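Long-range contact in pyridoxamine 5'-phosphate oxidase family protein (Corynebacterium diphtheriae NCTC 13129, PDB 3CP3), which is of unknown function but may bind a flavin such as FMN: residues Ser75-Glu80 with Val92-Ala98. Residues are numbered along the deposited sequence; the frame is centred on the assembly and turned at random.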
loop_
_atom_site.group_PDB
_atom_site.type_symbol
_atom_site.label_atom_id
_atom_site.label_comp_id
_atom_site.label_asym_id
_atom_site.label_seq_id
_atom_site.Cartn_x
_atom_site.Cartn_y
_atom_site.Cartn_z
ATOM N N SER A 75 7.481 7.935 -13.589
ATOM C CA SER A 75 7.819 8.792 -12.443
ATOM C C SER A 75 6.591 9.068 -11.582
ATOM O O SER A 75 6.701 9.436 -10.397
ATOM C CB SER A 75 8.498 10.102 -12.932
ATOM O OG SER A 75 7.523 10.960 -13.550
ATOM N N ASP A 76 5.396 8.802 -12.134
ATOM C CA ASP A 76 4.136 9.047 -11.439
ATOM C C ASP A 76 3.863 7.891 -10.465
ATOM O O ASP A 76 3.826 6.704 -10.862
ATOM C CB ASP A 76 2.983 9.166 -12.498
ATOM C CG ASP A 76 1.606 9.423 -11.884
ATOM O OD1 ASP A 76 1.449 10.219 -10.927
ATOM O OD2 ASP A 76 0.639 8.842 -12.429
ATOM N N VAL A 77 3.707 8.250 -9.190
ATOM C CA VAL A 77 3.649 7.269 -8.098
ATOM C C VAL A 77 2.566 7.664 -7.107
ATOM O O VAL A 77 2.064 8.814 -7.116
ATOM C CB VAL A 77 5.012 7.144 -7.292
ATOM C CG1 VAL A 77 6.140 6.570 -8.168
ATOM C CG2 VAL A 77 5.475 8.490 -6.646
ATOM N N LEU A 78 2.216 6.730 -6.221
ATOM C CA LEU A 78 1.533 7.104 -5.013
ATOM C C LEU A 78 2.422 6.733 -3.875
ATOM O O LEU A 78 3.229 5.807 -4.000
ATOM C CB LEU A 78 0.257 6.242 -4.807
ATOM C CG LEU A 78 -0.788 6.151 -5.861
ATOM C CD1 LEU A 78 -1.884 5.183 -5.326
ATOM C CD2 LEU A 78 -1.347 7.569 -6.197
ATOM N N PHE A 79 2.256 7.414 -2.762
ATOM C CA PHE A 79 2.946 7.075 -1.526
ATOM C C PHE A 79 1.928 7.061 -0.408
ATOM O O PHE A 79 1.146 8.041 -0.228
ATOM C CB PHE A 79 4.105 8.064 -1.246
ATOM C CG PHE A 79 5.032 7.603 -0.139
ATOM C CD1 PHE A 79 5.993 6.640 -0.388
ATOM C CD2 PHE A 79 4.909 8.087 1.157
ATOM C CE1 PHE A 79 6.832 6.191 0.645
ATOM C CE2 PHE A 79 5.732 7.629 2.177
ATOM C CZ PHE A 79 6.680 6.682 1.910
ATOM N N GLU A 80 1.915 5.978 0.364
ATOM C CA GLU A 80 0.890 5.756 1.326
ATOM C C GLU A 80 1.452 5.381 2.693
ATOM O O GLU A 80 2.406 4.593 2.822
ATOM C CB GLU A 80 -0.133 4.666 0.838
ATOM C CG GLU A 80 -1.408 4.555 1.704
ATOM C CD GLU A 80 -1.342 3.447 2.746
ATOM O OE1 GLU A 80 -0.249 2.782 2.867
ATOM O OE2 GLU A 80 -2.417 3.137 3.317
ATOM N N VAL A 92 -3.082 8.065 4.701
ATOM C CA VAL A 92 -2.762 9.273 3.969
ATOM C C VAL A 92 -2.132 8.755 2.657
ATOM O O VAL A 92 -1.246 7.875 2.722
ATOM C CB VAL A 92 -1.769 10.148 4.733
ATOM C CG1 VAL A 92 -1.251 11.366 3.818
ATOM C CG2 VAL A 92 -2.481 10.707 6.041
ATOM N N VAL A 93 -2.628 9.266 1.533
ATOM C CA VAL A 93 -2.106 8.930 0.186
ATOM C C VAL A 93 -1.569 10.211 -0.435
ATOM O O VAL A 93 -2.310 11.245 -0.595
ATOM C CB VAL A 93 -3.210 8.330 -0.682
ATOM C CG1 VAL A 93 -2.735 8.078 -2.215
ATOM C CG2 VAL A 93 -3.730 7.085 -0.072
ATOM N N LEU A 94 -0.312 10.159 -0.835
ATOM C CA LEU A 94 0.237 11.230 -1.631
ATOM C C LEU A 94 0.264 10.822 -3.109
ATOM O O LEU A 94 0.636 9.670 -3.438
ATOM C CB LEU A 94 1.643 11.584 -1.120
ATOM C CG LEU A 94 1.843 11.776 0.363
ATOM C CD1 LEU A 94 3.316 12.141 0.551
ATOM C CD2 LEU A 94 0.900 12.929 0.873
ATOM N N LYS A 95 -0.165 11.723 -4.003
ATOM C CA LYS A 95 0.121 11.558 -5.421
ATOM C C LYS A 95 1.328 12.404 -5.779
ATOM O O LYS A 95 1.392 13.564 -5.377
ATOM C CB LYS A 95 -1.028 12.037 -6.268
ATOM C CG LYS A 95 -2.272 11.159 -6.172
ATOM C CD LYS A 95 -3.152 11.428 -7.398
ATOM C CE LYS A 95 -4.586 10.897 -7.226
ATOM N NZ LYS A 95 -4.634 9.405 -7.034
ATOM N N GLY A 96 2.270 11.847 -6.555
ATOM C CA GLY A 96 3.384 12.661 -6.968
ATOM C C GLY A 96 4.259 12.064 -8.034
ATOM O O GLY A 96 3.845 11.126 -8.732
ATOM N N ASN A 97 5.423 12.682 -8.212
ATOM C CA ASN A 97 6.417 12.214 -9.171
ATOM C C ASN A 97 7.720 11.956 -8.472
ATOM O O ASN A 97 8.193 12.828 -7.689
ATOM C CB ASN A 97 6.603 13.184 -10.323
ATOM C CG ASN A 97 5.340 13.288 -11.187
ATOM O OD1 ASN A 97 4.438 14.015 -10.839
ATOM N ND2 ASN A 97 5.278 12.553 -12.305
ATOM N N ALA A 98 8.271 10.758 -8.713
ATOM C CA ALA A 98 9.469 10.324 -7.981
ATOM C C ALA A 98 10.683 10.374 -8.931
ATOM O O ALA A 98 10.601 9.889 -10.090
ATOM C CB ALA A 98 9.292 8.916 -7.436
#
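The axes of segments 76-80 and 92-98 approach to 4.6 Å, with 158° between their N-to-C directions, so the pair is antiparallel. V92 O receives a CA-H...O contact from E80 CA (3.3 Å). V93 stands opposite E80 in a non-hydrogen-bonded pair, CG2 lying 3.9 Å from E80 CG; I42 of the second subunit packs on both, while the E80 carboxylate forms a salt bridge with R31. L94 and F79 form a hydrogen-bonded pair (L94 N to F79 O 2.6 Å); on their face F79 CB meets L94 CB at 4.3 Å, F47 stacks edge-to-face with F79, and helix 17-25 touches L94. K95 CG touches L78 CD2 at 3.7 Å; L40 of the second subunit packs on both residues, and K95 NZ forms a salt bridge with D39 of that subunit. G96 is hydrogen-bonded to V77 (V77 N to G96 O 2.9 Å) but, lacking a side chain, puts nothing opposite it; V77 CG2 instead meets A98 CB at 3.9 Å. N97 donates from ND2 to S75 OG (3.0 Å), and its OD1 is hydrogen-bonded to R132, which also salt-bridges D76. A98 N bonds to S75 O (2.7 Å). Pairing is unbroken from E80-V93 to D76-N97: these are paired arms, short of the turn, of the hairpin of strands 76-83 and 89-100, consistent with the split-barrel fold of FMN-binding relatives.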